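Local coordinates for aminotransferase (PDB 3JTX), which probably transfers amino groups between amino acids and keto acids, using pyridoxal phosphate held as a Schiff base with the enzyme, at residues D91-P96 with G259-L264. Residues are numbered along the deposited sequence; the frame is centred on the assembly and turned at random.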
ATOM      1  N   ASP A  91       5.276  17.891  12.393  1.00 18.03           N
ATOM      2  CA  ASP A  91       3.823  18.151  12.297  1.00 18.58           C
ATOM      3  C   ASP A  91       3.292  18.321  10.871  1.00 18.11           C
ATOM      4  O   ASP A  91       2.091  18.135  10.659  1.00 18.35           O
ATOM      5  CB  ASP A  91       3.440  19.442  13.050  1.00 19.96           C
ATOM      6  CG  ASP A  91       3.647  19.356  14.557  1.00 22.39           C
ATOM      7  OD1 ASP A  91       3.551  18.256  15.140  1.00 25.31           O
ATOM      8  OD2 ASP A  91       3.871  20.423  15.171  1.00 27.34           O
ATOM      9  N   ASN A  92       4.129  18.714   9.899  1.00 16.87           N
ATOM     10  CA  ASN A  92       3.574  18.940   8.565  0.50 16.65           C
ATOM     11  C   ASN A  92       4.491  18.669   7.372  1.00 16.45           C
ATOM     12  O   ASN A  92       4.020  18.715   6.246  1.00 16.00           O
ATOM     13  CB  ASN A  92       2.925  20.330   8.458  0.50 16.56           C
ATOM     14  CG  ASN A  92       3.909  21.470   8.647  0.50 16.75           C
ATOM     15  OD1 ASN A  92       5.117  21.282   8.620  0.50 15.83           O
ATOM     16  ND2 ASN A  92       3.377  22.671   8.825  0.50 19.24           N
ATOM     17  N   GLU A  93       5.754  18.304   7.613  1.00 15.87           N
ATOM     18  CA  GLU A  93       6.717  18.063   6.522  1.00 15.80           C
ATOM     19  C   GLU A  93       7.179  16.623   6.365  1.00 15.67           C
ATOM     20  O   GLU A  93       8.074  16.349   5.564  1.00 15.30           O
ATOM     21  CB  GLU A  93       7.941  18.965   6.688  1.00 15.55           C
ATOM     22  CG  GLU A  93       7.648  20.434   6.435  1.00 16.87           C
ATOM     23  CD  GLU A  93       8.883  21.313   6.478  1.00 17.95           C
ATOM     24  OE1 GLU A  93       9.598  21.293   7.503  1.00 17.01           O
ATOM     25  OE2 GLU A  93       9.127  22.036   5.479  1.00 17.40           O
ATOM     26  N   ILE A  94       6.571  15.707   7.114  1.00 15.73           N
ATOM     27  CA  ILE A  94       6.955  14.301   7.108  1.00 15.15           C
ATOM     28  C   ILE A  94       5.723  13.387   7.098  1.00 15.61           C
ATOM     29  O   ILE A  94       4.824  13.546   7.912  1.00 15.81           O
ATOM     30  CB  ILE A  94       7.794  13.960   8.360  1.00 15.64           C
ATOM     31  CG1 ILE A  94       9.018  14.871   8.438  1.00 16.02           C
ATOM     32  CG2 ILE A  94       8.186  12.463   8.363  1.00 15.80           C
ATOM     33  CD1 ILE A  94       9.983  14.577   9.572  1.00 15.96           C
ATOM     34  N   LEU A  95       5.674  12.427   6.176  1.00 15.60           N
ATOM     35  CA  LEU A  95       4.681  11.326   6.260  1.00 15.12           C
ATOM     36  C   LEU A  95       5.398   9.987   6.260  1.00 15.59           C
ATOM     37  O   LEU A  95       6.292   9.758   5.441  1.00 13.64           O
ATOM     38  CB  LEU A  95       3.687  11.337   5.085  1.00 15.63           C
ATOM     39  CG  LEU A  95       2.685  12.490   4.994  1.00 16.51           C
ATOM     40  CD1 LEU A  95       1.813  12.368   3.694  1.00 16.00           C
ATOM     41  CD2 LEU A  95       1.818  12.562   6.294  1.00 18.19           C
ATOM     42  N   PRO A  96       5.000   9.080   7.163  1.00 15.75           N
ATOM     43  CA  PRO A  96       5.521   7.722   6.995  1.00 15.66           C
ATOM     44  C   PRO A  96       4.920   7.012   5.777  1.00 15.47           C
ATOM     45  O   PRO A  96       3.753   7.254   5.403  1.00 15.15           O
ATOM     46  CB  PRO A  96       5.101   7.025   8.292  1.00 15.64           C
ATOM     47  CG  PRO A  96       3.922   7.789   8.782  1.00 17.25           C
ATOM     48  CD  PRO A  96       3.987   9.176   8.230  1.00 16.05           C
ATOM     49  N   GLY A 259       9.337  16.960   3.055  1.00 15.14           N
ATOM     50  CA  GLY A 259       9.480  18.140   2.216  1.00 14.97           C
ATOM     51  C   GLY A 259       8.228  18.995   2.249  1.00 14.60           C
ATOM     52  O   GLY A 259       7.583  19.120   3.297  1.00 15.23           O
ATOM     53  N   ASP A 260       7.894  19.562   1.093  1.00 14.48           N
ATOM     54  CA  ASP A 260       6.846  20.574   0.922  1.00 14.26           C
ATOM     55  C   ASP A 260       5.566  20.187   1.656  1.00 14.35           C
ATOM     56  O   ASP A 260       4.877  19.232   1.265  1.00 13.10           O
ATOM     57  CB  ASP A 260       6.575  20.732  -0.586  1.00 14.95           C
ATOM     58  CG  ASP A 260       5.626  21.862  -0.915  1.00 15.96           C
ATOM     59  OD1 ASP A 260       4.761  22.179  -0.081  1.00 17.74           O
ATOM     60  OD2 ASP A 260       5.731  22.407  -2.040  1.00 15.35           O
ATOM     61  N   ALA A 261       5.250  20.931   2.723  1.00 14.23           N
ATOM     62  CA  ALA A 261       4.041  20.696   3.544  1.00 14.12           C
ATOM     63  C   ALA A 261       2.731  20.718   2.767  1.00 14.68           C
ATOM     64  O   ALA A 261       1.795  19.986   3.111  1.00 13.84           O
ATOM     65  CB  ALA A 261       3.959  21.722   4.711  1.00 14.65           C
ATOM     66  N   GLU A 262       2.643  21.569   1.747  1.00 15.32           N
ATOM     67  CA  GLU A 262       1.416  21.681   0.948  1.00 16.62           C
ATOM     68  C   GLU A 262       1.216  20.437   0.085  1.00 16.79           C
ATOM     69  O   GLU A 262       0.107  19.903  -0.008  1.00 16.19           O
ATOM     70  CB  GLU A 262       1.435  22.945   0.086  1.00 17.05           C
ATOM     71  CG  GLU A 262       0.167  23.143  -0.754  1.00 19.57           C
ATOM     72  N   LEU A 263       2.293  19.964  -0.532  1.00 17.15           N
ATOM     73  CA  LEU A 263       2.245  18.680  -1.259  1.00 17.40           C
ATOM     74  C   LEU A 263       1.821  17.523  -0.348  1.00 16.97           C
ATOM     75  O   LEU A 263       1.021  16.672  -0.729  1.00 16.09           O
ATOM     76  CB  LEU A 263       3.607  18.353  -1.898  1.00 17.59           C
ATOM     77  CG  LEU A 263       4.041  19.261  -3.073  1.00 18.57           C
ATOM     78  CD1 LEU A 263       5.345  18.717  -3.684  1.00 16.56           C
ATOM     79  CD2 LEU A 263       2.931  19.418  -4.135  1.00 18.74           C
ATOM     80  N   LEU A 264       2.360  17.487   0.859  1.00 16.70           N
ATOM     81  CA  LEU A 264       2.082  16.378   1.752  1.00 16.19           C
ATOM     82  C   LEU A 264       0.673  16.429   2.307  1.00 16.53           C
ATOM     83  O   LEU A 264       0.086  15.379   2.588  1.00 15.64           O
ATOM     84  CB  LEU A 264       3.112  16.343   2.867  1.00 16.13           C
ATOM     85  CG  LEU A 264       4.516  15.951   2.393  1.00 16.86           C
ATOM     86  CD1 LEU A 264       5.490  15.975   3.549  1.00 15.71           C
ATOM     87  CD2 LEU A 264       4.539  14.574   1.749  1.00 13.90           C
TER
HETATM   88  O   HOH W   1       1.417  18.862   5.480  1.00 14.54           O
HETATM   89  O   HOH W   2       7.257  22.807   3.732  1.00 17.48           O
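Glu93 and Gly259 are joined by an antiparallel backbone bond where edge strand 94-97 meets the start of helix 261-274, at the rim of the seven-stranded mixed sheet of a PLP-dependent class I/II aminotransferase. The bond runs from Gly259 N to Glu93 O (2.9 Å, N-H...O 154°), and Leu95, paired with Val257, continues the pairing. At the backbone angles of Gly259 a CB would collide with the carbonyl oxygen of the residue before; this accounts for glycine as strand 255-259 turns into the helix. Asp260 is the N-cap: its OD1 accepts from Glu262 N at 2.9 Å and, weakly, from Leu263 N.

Two waters bridge the segments beside the Gly259-Glu93 bond. One donates to Asn92 O and Ala261 O; another donates to Glu93 OE2 and accepts from Ala261 N (2.9 Å), thus serving an amide of the first helical turn. Glu93 has CG anti to the carbonyl carbon (chi1 -70°) and CD extended beyond it (chi2 -175°); CB and CG each approach Gly259 O to 3.4 Å, while OE1 binds Asp89 N and forms a salt bridge with Arg234. Ala261 CB lies 3.4 Å from Asn92 O.

Next to Val257, which both touch, the side chains of Leu95 and Leu264 lie side by side, running opposite ways, CD1 of Leu95 4.0 Å from CD2 of Leu264. The other branch of Leu264 turns to the strand backbone, its CD1 3.3 Å from Glu93 O.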